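Local coordinates for similar to hydroxylamine oxidoreductase (Kuenenia stuttgartiensis, PDB 6H5L) that acts as a reductase subunit, carrying covalently bound c-type haems that pass electrons through a 60-haem complex of an anammox bacterium, at the heme c site and the interface of chains A and B. Sequence-based numbering; all coordinates share one arbitrary frame. Chains: chain A/B, Similar to hydroxylamine oxidoreductase.

Contact 1 lies within chain A, where two neighbouring c-type haems have their own ligands but touch some residues in common, while contacts 2 and 3 are separate patches on the boundary between chains A and B. The C-alpha centres of contacts 2 and 3 are about 25 Å apart; contact 1 lies about 30 Å from contact 2 and 47 Å from contact 3. Helix B:480-513 joins both patches, giving B:Ser483 to contact 2 and B:Thr496 and B:Gln499 to contact 3. Helix 455-476 serves contact 2 from chain B and contact 3 from chain A. The patches would thus tie haem-bearing subunits together through the same long helices.

Contact 1: the heme c site. Residues chain A 99-100, 108-109, 112-113, 116, 124, 127, 149, 152-153, 156, 209, 212-213, 218-220, 223-224, 266, 285, 294. With HEC (heme c), chain C; HEC (heme c), chain D.
Two bis-histidine c-type haems sit side by side here, as expected of electron-transfer centres. In HEC (chain C) the iron FE is bound by NE2 of A:His100 and A:His153, which meet it from opposite faces at 172°; in HEC (chain D), A:His213 and A:His294 do the same at 166°. A:Cys149, A:Cys152 and A:His153 form one CXXCH motif, and A:Cys209, A:Cys212 and A:His213 another; their cysteines fix each porphyrin by thioethers.

The haems also touch each other's ligands: methyl CMA of HEC (chain D) lies over a face of the A:His153 ring, 3.3 Å from CG, and CMA of HEC (chain C) stands over the centre of the A:His213 ring. A:Gln156 lays CG over pyrrole A of HEC (chain D).

Oxygen O2D of HEC (chain D) takes a salt-bridging hydrogen bond from A:Arg224 NH1 at 2.8 Å, within the guanidinium plane, and another from the backbone N of A:Leu266 at 3.0 Å. A:Tyr108, CG anti to its backbone N (chi1 -178°), donates from OH to propionate O1A of HEC (chain D) at 2.8 Å. The A:Ala220 amide N donates to O1A of HEC (chain C) at 3.0 Å.

Further out, A:Gln156 positions an axial ligand: its CG lies over the A:His294 ring, and its carbonyl O accepts a weak hydrogen bond from A:His294 ND1 at 3.4 Å.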
# COMPACT_ATOMS: atom_id res chain seq x y z
N GLY A 99 -5.86 27.46 -8.05
CA GLY A 99 -4.61 27.63 -8.76
C GLY A 99 -4.01 29.02 -8.64
O GLY A 99 -2.84 29.21 -8.96
N HIS A 100 -4.80 29.99 -8.18
CA HIS A 100 -4.26 31.33 -7.97
C HIS A 100 -3.37 31.39 -6.74
O HIS A 100 -2.41 32.17 -6.71
CB HIS A 100 -5.41 32.33 -7.87
CG HIS A 100 -6.08 32.62 -9.17
ND1 HIS A 100 -7.40 32.30 -9.42
CD2 HIS A 100 -5.62 33.18 -10.31
CE1 HIS A 100 -7.72 32.66 -10.65
NE2 HIS A 100 -6.65 33.20 -11.21
N TYR A 108 1.62 21.76 -15.64
CA TYR A 108 0.66 22.52 -16.44
C TYR A 108 0.47 23.93 -15.88
O TYR A 108 0.54 24.91 -16.63
CB TYR A 108 -0.68 21.78 -16.49
CG TYR A 108 -1.73 22.45 -17.34
CD1 TYR A 108 -1.78 22.25 -18.72
CD2 TYR A 108 -2.69 23.29 -16.77
CE1 TYR A 108 -2.75 22.86 -19.50
CE2 TYR A 108 -3.65 23.91 -17.54
CZ TYR A 108 -3.68 23.69 -18.91
OH TYR A 108 -4.64 24.30 -19.68
N LEU A 109 0.22 24.04 -14.58
CA LEU A 109 0.05 25.35 -13.96
C LEU A 109 1.33 26.18 -14.06
O LEU A 109 1.27 27.38 -14.34
CB LEU A 109 -0.36 25.19 -12.50
CG LEU A 109 -1.78 24.69 -12.23
CD1 LEU A 109 -1.98 24.36 -10.76
CD2 LEU A 109 -2.80 25.72 -12.68
N LYS A 112 1.60 27.56 -17.82
CA LYS A 112 0.72 28.68 -18.14
C LYS A 112 1.09 29.92 -17.33
O LYS A 112 0.96 31.04 -17.83
CB LYS A 112 -0.74 28.29 -17.88
CG LYS A 112 -1.21 27.07 -18.66
CD LYS A 112 -1.14 27.29 -20.17
CE LYS A 112 -2.34 28.09 -20.67
NZ LYS A 112 -3.58 27.28 -20.65
N THR A 113 1.55 29.73 -16.09
CA THR A 113 1.95 30.87 -15.27
C THR A 113 3.17 31.57 -15.87
O THR A 113 3.28 32.80 -15.81
CB THR A 113 2.24 30.42 -13.84
OG1 THR A 113 1.09 29.76 -13.30
CG2 THR A 113 2.60 31.60 -12.95
N ILE A 116 2.19 33.91 -18.61
CA ILE A 116 1.51 35.07 -18.05
C ILE A 116 2.51 36.03 -17.43
O ILE A 116 2.36 37.26 -17.56
CB ILE A 116 0.44 34.61 -17.03
CG1 ILE A 116 -0.63 33.77 -17.72
CG2 ILE A 116 -0.20 35.81 -16.35
CD1 ILE A 116 -1.61 33.12 -16.76
N LEU A 124 4.71 36.01 -10.58
CA LEU A 124 3.45 35.60 -9.96
C LEU A 124 3.68 34.31 -9.19
O LEU A 124 3.44 33.21 -9.70
CB LEU A 124 2.36 35.44 -11.02
CG LEU A 124 2.03 36.70 -11.82
CD1 LEU A 124 1.01 36.39 -12.91
CD2 LEU A 124 1.51 37.80 -10.89
N VAL A 127 -1.61 34.59 -6.84
CA VAL A 127 -2.58 35.61 -7.21
C VAL A 127 -3.43 35.90 -5.98
O VAL A 127 -4.16 35.02 -5.50
CB VAL A 127 -3.44 35.17 -8.40
CG1 VAL A 127 -4.42 36.26 -8.80
CG2 VAL A 127 -2.56 34.78 -9.58
N CYS A 149 -9.67 40.38 -15.20
CA CYS A 149 -9.22 39.02 -15.50
C CYS A 149 -8.45 38.98 -16.82
O CYS A 149 -7.42 38.30 -16.93
CB CYS A 149 -10.42 38.08 -15.55
SG CYS A 149 -11.63 38.27 -14.22
N CYS A 152 -4.50 39.42 -17.12
CA CYS A 152 -3.62 38.26 -17.08
C CYS A 152 -4.00 37.19 -18.10
O CYS A 152 -3.12 36.61 -18.74
CB CYS A 152 -3.62 37.65 -15.68
SG CYS A 152 -2.84 38.64 -14.37
N HIS A 153 -5.29 36.91 -18.25
CA HIS A 153 -5.77 35.90 -19.19
C HIS A 153 -6.27 36.58 -20.46
O HIS A 153 -7.47 36.64 -20.75
CB HIS A 153 -6.86 35.05 -18.54
CG HIS A 153 -6.46 34.47 -17.22
ND1 HIS A 153 -5.36 33.65 -17.07
CD2 HIS A 153 -7.02 34.57 -15.99
CE1 HIS A 153 -5.26 33.28 -15.81
NE2 HIS A 153 -6.25 33.82 -15.13
N GLN A 156 -8.00 34.14 -23.21
CA GLN A 156 -9.37 33.76 -22.88
C GLN A 156 -10.32 34.94 -23.00
O GLN A 156 -11.47 34.79 -23.45
CB GLN A 156 -9.44 33.16 -21.48
CG GLN A 156 -8.93 31.73 -21.36
CD GLN A 156 -7.41 31.65 -21.33
OE1 GLN A 156 -6.72 32.66 -21.44
NE2 GLN A 156 -6.89 30.43 -21.17
N CYS A 209 -16.71 36.61 -14.82
CA CYS A 209 -16.05 35.42 -15.32
C CYS A 209 -16.11 34.26 -14.33
O CYS A 209 -15.55 33.20 -14.61
CB CYS A 209 -14.60 35.72 -15.68
SG CYS A 209 -14.39 36.95 -16.98
N CYS A 212 -19.21 30.22 -14.87
CA CYS A 212 -19.07 28.79 -15.11
C CYS A 212 -18.09 28.15 -14.13
O CYS A 212 -18.47 27.24 -13.38
CB CYS A 212 -18.62 28.55 -16.56
SG CYS A 212 -19.73 29.28 -17.80
N HIS A 213 -16.84 28.61 -14.10
CA HIS A 213 -15.91 28.26 -13.04
C HIS A 213 -16.13 29.26 -11.90
O HIS A 213 -15.76 30.43 -12.02
CB HIS A 213 -14.47 28.25 -13.53
CG HIS A 213 -14.21 29.13 -14.72
ND1 HIS A 213 -13.96 30.49 -14.61
CD2 HIS A 213 -14.12 28.85 -16.04
CE1 HIS A 213 -13.75 31.00 -15.81
NE2 HIS A 213 -13.84 30.03 -16.70
N PHE A 218 -12.20 29.06 -8.89
CA PHE A 218 -11.84 29.30 -10.29
C PHE A 218 -11.23 28.05 -10.92
O PHE A 218 -10.13 28.06 -11.46
CB PHE A 218 -10.90 30.50 -10.40
CG PHE A 218 -11.52 31.80 -9.94
CD1 PHE A 218 -12.50 32.41 -10.70
CD2 PHE A 218 -11.11 32.40 -8.76
CE1 PHE A 218 -13.07 33.60 -10.28
CE2 PHE A 218 -11.68 33.59 -8.35
CZ PHE A 218 -12.66 34.19 -9.11
N SER A 219 -11.98 26.96 -10.82
CA SER A 219 -11.49 25.64 -11.21
C SER A 219 -11.85 25.37 -12.66
O SER A 219 -13.04 25.36 -13.02
CB SER A 219 -12.09 24.57 -10.30
OG SER A 219 -11.87 23.27 -10.83
N ALA A 220 -10.83 25.15 -13.50
CA ALA A 220 -11.08 24.73 -14.87
C ALA A 220 -11.77 23.37 -14.91
O ALA A 220 -12.54 23.09 -15.83
CB ALA A 220 -9.78 24.69 -15.66
N GLY A 223 -15.33 24.28 -14.46
CA GLY A 223 -15.86 24.94 -15.64
C GLY A 223 -16.16 23.98 -16.77
O GLY A 223 -17.03 24.26 -17.61
N ARG A 224 -15.47 22.85 -16.82
CA ARG A 224 -15.63 21.88 -17.90
C ARG A 224 -16.72 20.85 -17.62
O ARG A 224 -17.11 20.13 -18.55
CB ARG A 224 -14.30 21.17 -18.18
CG ARG A 224 -13.26 22.07 -18.84
CD ARG A 224 -12.06 21.27 -19.32
NE ARG A 224 -11.06 21.07 -18.28
CZ ARG A 224 -9.95 21.79 -18.16
NH1 ARG A 224 -9.71 22.78 -19.02
NH2 ARG A 224 -9.09 21.53 -17.19
N LEU A 266 -9.93 20.86 -23.32
CA LEU A 266 -10.82 20.23 -24.29
C LEU A 266 -10.06 19.72 -25.51
O LEU A 266 -10.38 18.67 -26.06
CB LEU A 266 -11.91 21.22 -24.71
CG LEU A 266 -12.89 21.60 -23.61
CD1 LEU A 266 -13.72 22.81 -24.02
CD2 LEU A 266 -13.79 20.43 -23.27
N MET A 285 -18.06 24.35 -27.25
CA MET A 285 -16.83 25.12 -27.32
C MET A 285 -15.91 24.65 -28.44
O MET A 285 -14.88 25.30 -28.69
CB MET A 285 -16.09 25.08 -25.99
CG MET A 285 -16.85 25.77 -24.87
SD MET A 285 -15.80 26.23 -23.49
CE MET A 285 -16.74 27.59 -22.81
N HIS A 294 -12.69 29.42 -26.31
CA HIS A 294 -13.20 29.71 -24.97
C HIS A 294 -14.50 30.53 -25.05
O HIS A 294 -14.62 31.62 -24.48
CB HIS A 294 -12.14 30.41 -24.14
CG HIS A 294 -12.52 30.65 -22.71
ND1 HIS A 294 -12.75 31.91 -22.20
CD2 HIS A 294 -12.70 29.79 -21.67
CE1 HIS A 294 -13.06 31.81 -20.92
NE2 HIS A 294 -13.04 30.54 -20.57
FE HEC C . -6.56 33.60 -13.17
CHA HEC C . -5.43 30.40 -12.90
CHB HEC C . -9.68 32.44 -14.00
CHC HEC C . -7.80 36.81 -13.07
CHD HEC C . -3.37 34.84 -13.13
NA HEC C . -7.41 31.75 -13.39
C1A HEC C . -6.75 30.54 -13.27
C2A HEC C . -7.69 29.49 -13.62
C3A HEC C . -8.86 30.06 -13.92
C4A HEC C . -8.71 31.49 -13.78
CMA HEC C . -10.15 29.33 -14.35
CAA HEC C . -7.42 27.96 -13.63
CBA HEC C . -7.04 27.50 -12.23
CGA HEC C . -7.31 26.02 -12.08
O1A HEC C . -7.93 25.43 -13.00
O2A HEC C . -6.92 25.44 -11.03
NB HEC C . -8.39 34.47 -13.57
C1B HEC C . -9.57 33.78 -13.71
C2B HEC C . -10.67 34.70 -13.49
C3B HEC C . -10.15 35.91 -13.24
C4B HEC C . -8.71 35.79 -13.28
CMB HEC C . -12.16 34.32 -13.57
CAB HEC C . -10.92 37.21 -12.95
CBB HEC C . -11.61 37.14 -11.57
NC HEC C . -5.74 35.48 -13.16
C1C HEC C . -6.43 36.67 -13.03
C2C HEC C . -5.48 37.70 -12.65
C3C HEC C . -4.26 37.19 -12.87
C4C HEC C . -4.40 35.76 -13.06
CMC HEC C . -5.82 39.21 -12.67
CAC HEC C . -2.90 37.93 -12.72
CBC HEC C . -2.55 38.11 -11.22
ND HEC C . -4.68 32.75 -13.01
C1D HEC C . -3.49 33.47 -13.07
C2D HEC C . -2.39 32.53 -13.05
C3D HEC C . -3.03 31.14 -12.98
C4D HEC C . -4.46 31.38 -12.96
CMD HEC C . -0.89 32.87 -13.10
CAD HEC C . -2.31 29.78 -12.94
CBD HEC C . -1.91 29.35 -14.35
CGD HEC C . -3.14 29.17 -15.20
O1D HEC C . -3.45 30.08 -16.02
O2D HEC C . -3.82 28.12 -15.07
FE HEC D . -13.27 30.44 -18.58
CHA HEC D . -11.01 27.89 -19.02
CHB HEC D . -10.69 32.54 -17.73
CHC HEC D . -15.43 33.14 -18.62
CHD HEC D . -15.90 28.33 -19.03
NA HEC D . -11.23 30.25 -18.40
C1A HEC D . -10.50 29.10 -18.64
C2A HEC D . -9.10 29.40 -18.43
C3A HEC D . -9.01 30.68 -18.08
C4A HEC D . -10.34 31.25 -18.05
CMA HEC D . -7.69 31.42 -17.76
CAA HEC D . -7.93 28.40 -18.60
CBA HEC D . -7.54 27.79 -17.26
CGA HEC D . -6.40 26.83 -17.47
O1A HEC D . -6.18 26.40 -18.64
O2A HEC D . -5.71 26.49 -16.48
NB HEC D . -13.11 32.46 -18.17
C1B HEC D . -11.91 33.13 -17.98
C2B HEC D . -12.18 34.55 -18.09
C3B HEC D . -13.48 34.72 -18.33
C4B HEC D . -14.09 33.41 -18.39
CMB HEC D . -11.11 35.65 -17.95
CAB HEC D . -14.24 36.05 -18.53
CBB HEC D . -13.87 36.68 -19.90
NC HEC D . -15.29 30.70 -18.78
C1C HEC D . -15.98 31.89 -18.79
C2C HEC D . -17.36 31.62 -19.13
C3C HEC D . -17.51 30.29 -19.11
C4C HEC D . -16.20 29.68 -18.98
CMC HEC D . -18.49 32.67 -19.06
CAC HEC D . -18.84 29.52 -19.34
CBC HEC D . -19.33 29.74 -20.79
ND HEC D . -13.43 28.41 -18.91
C1D HEC D . -14.64 27.79 -19.20
C2D HEC D . -14.36 26.46 -19.71
C3D HEC D . -12.83 26.33 -19.70
C4D HEC D . -12.34 27.58 -19.19
CMD HEC D . -15.37 25.40 -20.16
CAD HEC D . -12.00 25.11 -20.16
CBD HEC D . -11.34 25.48 -21.49
CGD HEC D . -10.83 24.26 -22.21
O1D HEC D . -10.46 24.39 -23.41
O2D HEC D . -10.78 23.17 -21.59
O HOH W 1 -8.79 22.85 -11.79

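Contact 2: the interface of chains A and B. Residues chain A 49-50, 194, 197, 201; chain B 361-362, 364-365, 368-369, 475, 483.
The A:His197 imidazole meets B:Tyr362 edge to face, their planes 73° apart and centroids 4.9 Å from each other, at this A/B subunit interface. The two side chains cross at about a right angle, both with CG anti to the backbone N (chi1 169° in A:His197, -171° in B:Tyr362). The imidazole tip offers NE2 to the phenol OH of B:Tyr362, a weak hydrogen bond of 3.1 Å. That OH is itself anchored, donating in plane to a lone pair of B:Thr475 O at 2.6 Å, so the second shell fixes the phenol. B:Thr475 also sets methyl CG2 over the centre of the A:His197 ring, 3.8 Å from its centroid.

Across a face of A:Tyr194, B:Gln368 lays CB 3.4 Å from A:Tyr194 CG, offset toward the rim, as the two chains cross obliquely. Bent at its last torsion, A:Met49 turns CE to 3.3 Å from B:Ser365 OG, while A:Leu50 CD1 packs against B:Tyr362 CD1. Water 2 joins the A:Leu50 backbone N to the B:Ser365 hydroxyl.

In the fold, B:Thr361 to B:Phe369 lie on one long helix, 356-389, backed by B:Thr475 near the end of helix 455-476; it faces the A:Met49-A:Leu50 loop and the start of helix A:197-202.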
# COMPACT_ATOMS: atom_id res chain seq x y z
N MET A 49 -30.68 46.25 -6.50
CA MET A 49 -29.54 46.37 -5.59
C MET A 49 -28.38 45.48 -6.03
O MET A 49 -27.22 45.92 -6.05
CB MET A 49 -29.98 46.01 -4.17
CG MET A 49 -30.91 47.02 -3.52
SD MET A 49 -31.59 46.40 -1.97
CE MET A 49 -32.69 45.12 -2.57
N LEU A 50 -28.67 44.23 -6.40
CA LEU A 50 -27.62 43.28 -6.72
C LEU A 50 -26.91 43.58 -8.03
O LEU A 50 -25.94 42.88 -8.36
CB LEU A 50 -28.20 41.87 -6.76
CG LEU A 50 -28.65 41.30 -5.42
CD1 LEU A 50 -29.74 40.26 -5.62
CD2 LEU A 50 -27.46 40.69 -4.68
N TYR A 194 -38.30 44.32 -8.96
CA TYR A 194 -37.65 43.18 -8.32
C TYR A 194 -38.33 41.86 -8.62
O TYR A 194 -37.82 40.81 -8.21
CB TYR A 194 -37.59 43.41 -6.81
CG TYR A 194 -36.51 44.39 -6.42
CD1 TYR A 194 -35.21 43.95 -6.18
CD2 TYR A 194 -36.78 45.74 -6.31
CE1 TYR A 194 -34.21 44.85 -5.83
CE2 TYR A 194 -35.79 46.64 -5.97
CZ TYR A 194 -34.51 46.19 -5.73
OH TYR A 194 -33.53 47.09 -5.38
N HIS A 197 -35.93 39.64 -10.55
CA HIS A 197 -34.73 39.29 -9.78
C HIS A 197 -33.89 38.24 -10.51
O HIS A 197 -32.67 38.39 -10.64
CB HIS A 197 -35.14 38.78 -8.40
CG HIS A 197 -34.03 38.14 -7.62
ND1 HIS A 197 -33.24 38.85 -6.73
CD2 HIS A 197 -33.58 36.86 -7.58
CE1 HIS A 197 -32.36 38.03 -6.19
NE2 HIS A 197 -32.54 36.82 -6.69
N MET A 201 -29.89 38.21 -12.49
CA MET A 201 -28.99 37.19 -11.98
C MET A 201 -28.54 36.22 -13.06
O MET A 201 -27.40 35.74 -13.02
CB MET A 201 -29.68 36.43 -10.84
CG MET A 201 -28.76 35.60 -9.96
SD MET A 201 -29.62 35.04 -8.48
CE MET A 201 -28.40 33.93 -7.78
N THR B 361 -27.61 42.50 0.86
CA THR B 361 -28.17 42.99 -0.40
C THR B 361 -29.05 41.93 -1.05
O THR B 361 -30.12 42.25 -1.59
CB THR B 361 -27.05 43.41 -1.35
OG1 THR B 361 -26.33 44.51 -0.79
CG2 THR B 361 -27.61 43.81 -2.71
N TYR B 362 -28.63 40.67 -1.01
CA TYR B 362 -29.42 39.62 -1.64
C TYR B 362 -30.71 39.36 -0.88
O TYR B 362 -31.79 39.31 -1.48
CB TYR B 362 -28.61 38.32 -1.76
CG TYR B 362 -29.34 37.31 -2.60
CD1 TYR B 362 -29.21 37.30 -3.98
CD2 TYR B 362 -30.20 36.38 -2.02
CE1 TYR B 362 -29.89 36.39 -4.76
CE2 TYR B 362 -30.89 35.47 -2.79
CZ TYR B 362 -30.72 35.48 -4.16
OH TYR B 362 -31.40 34.57 -4.94
N LYS B 364 -32.26 41.32 1.09
CA LYS B 364 -33.12 42.48 0.89
C LYS B 364 -33.82 42.42 -0.47
O LYS B 364 -34.94 42.93 -0.61
CB LYS B 364 -32.32 43.77 1.02
CG LYS B 364 -32.21 44.27 2.46
CD LYS B 364 -30.93 45.05 2.70
CE LYS B 364 -30.83 46.28 1.81
NZ LYS B 364 -29.54 46.99 2.03
N SER B 365 -33.19 41.81 -1.47
CA SER B 365 -33.86 41.60 -2.75
C SER B 365 -34.93 40.53 -2.64
O SER B 365 -35.96 40.60 -3.33
CB SER B 365 -32.84 41.23 -3.82
OG SER B 365 -31.87 42.24 -3.98
N GLN B 368 -37.84 42.40 -1.37
CA GLN B 368 -38.44 43.22 -2.41
C GLN B 368 -39.24 42.37 -3.39
O GLN B 368 -40.32 42.78 -3.83
CB GLN B 368 -37.37 44.01 -3.15
CG GLN B 368 -36.74 45.11 -2.31
CD GLN B 368 -37.76 46.08 -1.76
OE1 GLN B 368 -37.71 46.46 -0.59
NE2 GLN B 368 -38.71 46.49 -2.60
N PHE B 369 -38.73 41.19 -3.74
CA PHE B 369 -39.49 40.29 -4.60
C PHE B 369 -40.80 39.88 -3.95
O PHE B 369 -41.84 39.80 -4.62
CB PHE B 369 -38.65 39.05 -4.94
CG PHE B 369 -39.41 38.01 -5.72
CD1 PHE B 369 -39.47 38.06 -7.10
CD2 PHE B 369 -40.06 36.97 -5.06
CE1 PHE B 369 -40.16 37.10 -7.82
CE2 PHE B 369 -40.75 36.01 -5.77
CZ PHE B 369 -40.81 36.07 -7.15
N THR B 475 -36.14 32.63 -5.43
CA THR B 475 -35.42 33.82 -5.01
C THR B 475 -34.67 33.58 -3.70
O THR B 475 -33.52 34.02 -3.55
CB THR B 475 -36.38 35.00 -4.87
OG1 THR B 475 -37.05 35.22 -6.11
CG2 THR B 475 -35.63 36.27 -4.47
N SER B 483 -36.94 31.44 -9.89
CA SER B 483 -37.44 32.74 -9.44
C SER B 483 -38.31 33.40 -10.51
O SER B 483 -39.42 33.85 -10.23
CB SER B 483 -36.27 33.64 -9.05
OG SER B 483 -36.72 34.89 -8.57
O HOH W 2 -31.33 43.09 -6.42

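Contact 3: the interface of chains A and B. Residues chain A 448-455, 458; chain B 492-493, 495-497, 499-500.
Amide oxygen OE1 of B:Gln499 is gripped by two hydrogen bonds from chain A: NE2 of A:Gln448 at 2.8 Å and the backbone N of A:Asp451, also at 2.8 Å. Both donors stand above the plane of the acceptor's carbonyl, by 59° and 30° respectively, so neither follows a lone pair. A:Gln448 and B:Gln499 meet tip to tip with amide planes 81° apart. B:Gln499 extends beyond CG, with CG anti to its carbonyl carbon, whereas A:Gln448 has CG anti to the backbone N and then bends at chi2. An alanine in place of B:Gln499 would remove the gripped oxygen and would probably loosen the A:Gln448 side chain and the loop around A:Asp451.

The rest of this subunit interface sets a loop and a helix start of chain A against one flank of helix B:480-513. A:Gln448 CG packs on B:Met495 CG at 3.6 Å, and its amide lies against B:Thr496, whose hydroxyl OG1 donates within its own helix to B:Met492 O. The B:Thr496 methyl CG2 faces the carbonyl O of A:Ser454, and B:Ala500 CB rests on A:Asp455 CB at 3.8 Å.

Waters extend the seam. Water 5 joins A:Asp451 OD1 to B:Gln499 O, and water 4 joins the carbonyl O of A:Pro453, which follows a cis peptide bond, to B:Thr496 O. Water 3 lies 2.7 Å from A:Asn458 ND2 and 2.9 Å from B:Met493 O.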
# COMPACT_ATOMS: atom_id res chain seq x y z
N GLN A 448 -47.91 41.72 -17.58
CA GLN A 448 -49.33 41.86 -17.88
C GLN A 448 -49.77 43.28 -17.57
O GLN A 448 -49.73 43.71 -16.41
CB GLN A 448 -50.17 40.85 -17.10
CG GLN A 448 -51.67 41.01 -17.31
CD GLN A 448 -52.07 40.80 -18.76
OE1 GLN A 448 -51.42 40.07 -19.50
NE2 GLN A 448 -53.15 41.46 -19.17
N MET A 449 -50.19 44.00 -18.60
CA MET A 449 -50.71 45.35 -18.46
C MET A 449 -52.23 45.31 -18.50
O MET A 449 -52.85 44.24 -18.45
CB MET A 449 -50.10 46.25 -19.54
CG MET A 449 -48.60 46.42 -19.40
SD MET A 449 -47.87 47.37 -20.74
CE MET A 449 -48.31 46.34 -22.14
N GLN A 450 -52.86 46.48 -18.59
CA GLN A 450 -54.32 46.57 -18.51
C GLN A 450 -54.92 45.95 -19.77
O GLN A 450 -54.98 46.59 -20.82
CB GLN A 450 -54.75 48.03 -18.35
CG GLN A 450 -56.13 48.20 -17.75
CD GLN A 450 -56.18 47.81 -16.29
OE1 GLN A 450 -56.58 46.70 -15.95
NE2 GLN A 450 -55.77 48.72 -15.42
N ASP A 451 -55.37 44.70 -19.65
CA ASP A 451 -55.97 43.95 -20.75
C ASP A 451 -55.03 43.85 -21.96
O ASP A 451 -55.47 43.83 -23.11
CB ASP A 451 -57.31 44.55 -21.17
CG ASP A 451 -58.37 44.41 -20.08
OD1 ASP A 451 -58.47 43.31 -19.49
OD2 ASP A 451 -59.08 45.40 -19.81
N ASN A 452 -53.72 43.79 -21.70
CA ASN A 452 -52.72 43.67 -22.74
C ASN A 452 -51.53 42.88 -22.21
O ASN A 452 -50.83 43.35 -21.30
CB ASN A 452 -52.28 45.05 -23.23
CG ASN A 452 -51.31 44.99 -24.40
OD1 ASN A 452 -51.03 43.92 -24.94
ND2 ASN A 452 -50.81 46.15 -24.82
N PRO A 453 -51.26 41.67 -22.74
CA PRO A 453 -51.96 41.04 -23.86
C PRO A 453 -53.32 40.44 -23.50
O PRO A 453 -53.73 40.47 -22.34
CB PRO A 453 -51.00 39.94 -24.29
CG PRO A 453 -50.35 39.54 -23.01
CD PRO A 453 -50.16 40.83 -22.25
N SER A 454 -53.99 39.89 -24.51
CA SER A 454 -55.22 39.15 -24.32
C SER A 454 -54.91 37.69 -24.01
O SER A 454 -53.75 37.28 -23.91
CB SER A 454 -56.12 39.27 -25.55
OG SER A 454 -55.48 38.76 -26.70
N ASP A 455 -55.96 36.89 -23.83
CA ASP A 455 -55.76 35.48 -23.51
C ASP A 455 -55.11 34.73 -24.68
O ASP A 455 -54.17 33.96 -24.48
CB ASP A 455 -57.10 34.83 -23.14
CG ASP A 455 -56.97 33.84 -22.01
OD1 ASP A 455 -55.85 33.33 -21.78
OD2 ASP A 455 -57.99 33.55 -21.35
N ASN A 458 -51.20 35.30 -25.44
CA ASN A 458 -50.27 34.55 -24.60
C ASN A 458 -50.35 33.05 -24.82
O ASN A 458 -49.38 32.35 -24.54
CB ASN A 458 -50.53 34.87 -23.13
CG ASN A 458 -49.59 35.94 -22.59
OD1 ASN A 458 -48.89 36.60 -23.36
ND2 ASN A 458 -49.56 36.10 -21.27
N MET B 492 -47.62 36.54 -13.88
CA MET B 492 -48.14 37.49 -14.86
C MET B 492 -49.10 36.81 -15.82
O MET B 492 -50.05 37.44 -16.31
CB MET B 492 -47.00 38.14 -15.62
CG MET B 492 -46.15 39.09 -14.78
SD MET B 492 -47.10 40.49 -14.16
CE MET B 492 -45.80 41.47 -13.40
N MET B 493 -48.88 35.53 -16.12
CA MET B 493 -49.72 34.83 -17.08
C MET B 493 -51.10 34.53 -16.51
O MET B 493 -52.10 34.56 -17.24
CB MET B 493 -49.04 33.55 -17.56
CG MET B 493 -48.15 33.78 -18.75
SD MET B 493 -46.97 32.45 -18.99
CE MET B 493 -46.17 33.04 -20.46
N MET B 495 -52.50 36.45 -14.31
CA MET B 495 -53.13 37.77 -14.36
C MET B 495 -53.73 38.03 -15.74
O MET B 495 -54.79 38.67 -15.85
CB MET B 495 -52.12 38.85 -14.00
CG MET B 495 -52.69 40.26 -13.97
SD MET B 495 -53.83 40.55 -12.60
CE MET B 495 -52.67 40.75 -11.25
N THR B 496 -53.08 37.54 -16.79
CA THR B 496 -53.65 37.64 -18.14
C THR B 496 -54.96 36.87 -18.23
O THR B 496 -55.96 37.38 -18.75
CB THR B 496 -52.65 37.12 -19.17
OG1 THR B 496 -51.42 37.83 -19.05
CG2 THR B 496 -53.20 37.30 -20.58
N ARG B 497 -54.98 35.64 -17.72
CA ARG B 497 -56.19 34.83 -17.78
C ARG B 497 -57.29 35.41 -16.89
O ARG B 497 -58.47 35.34 -17.24
CB ARG B 497 -55.88 33.39 -17.36
CG ARG B 497 -54.86 32.67 -18.23
CD ARG B 497 -54.67 31.24 -17.74
NE ARG B 497 -53.79 30.46 -18.60
CZ ARG B 497 -52.50 30.22 -18.35
NH1 ARG B 497 -51.94 30.71 -17.25
NH2 ARG B 497 -51.78 29.49 -19.19
N GLN B 499 -57.79 38.62 -16.11
CA GLN B 499 -58.37 39.81 -16.73
C GLN B 499 -59.28 39.44 -17.89
O GLN B 499 -60.36 40.02 -18.05
CB GLN B 499 -57.26 40.76 -17.19
CG GLN B 499 -56.48 41.40 -16.06
CD GLN B 499 -55.46 42.40 -16.56
OE1 GLN B 499 -55.33 42.63 -17.76
NE2 GLN B 499 -54.73 43.02 -15.63
N ALA B 500 -58.85 38.48 -18.72
CA ALA B 500 -59.68 38.05 -19.85
C ALA B 500 -60.98 37.42 -19.37
O ALA B 500 -62.03 37.63 -19.98
CB ALA B 500 -58.90 37.08 -20.73
O HOH W 3 -51.20 34.36 -20.01
O HOH W 4 -55.87 39.39 -21.01
O HOH W 5 -60.23 42.81 -17.44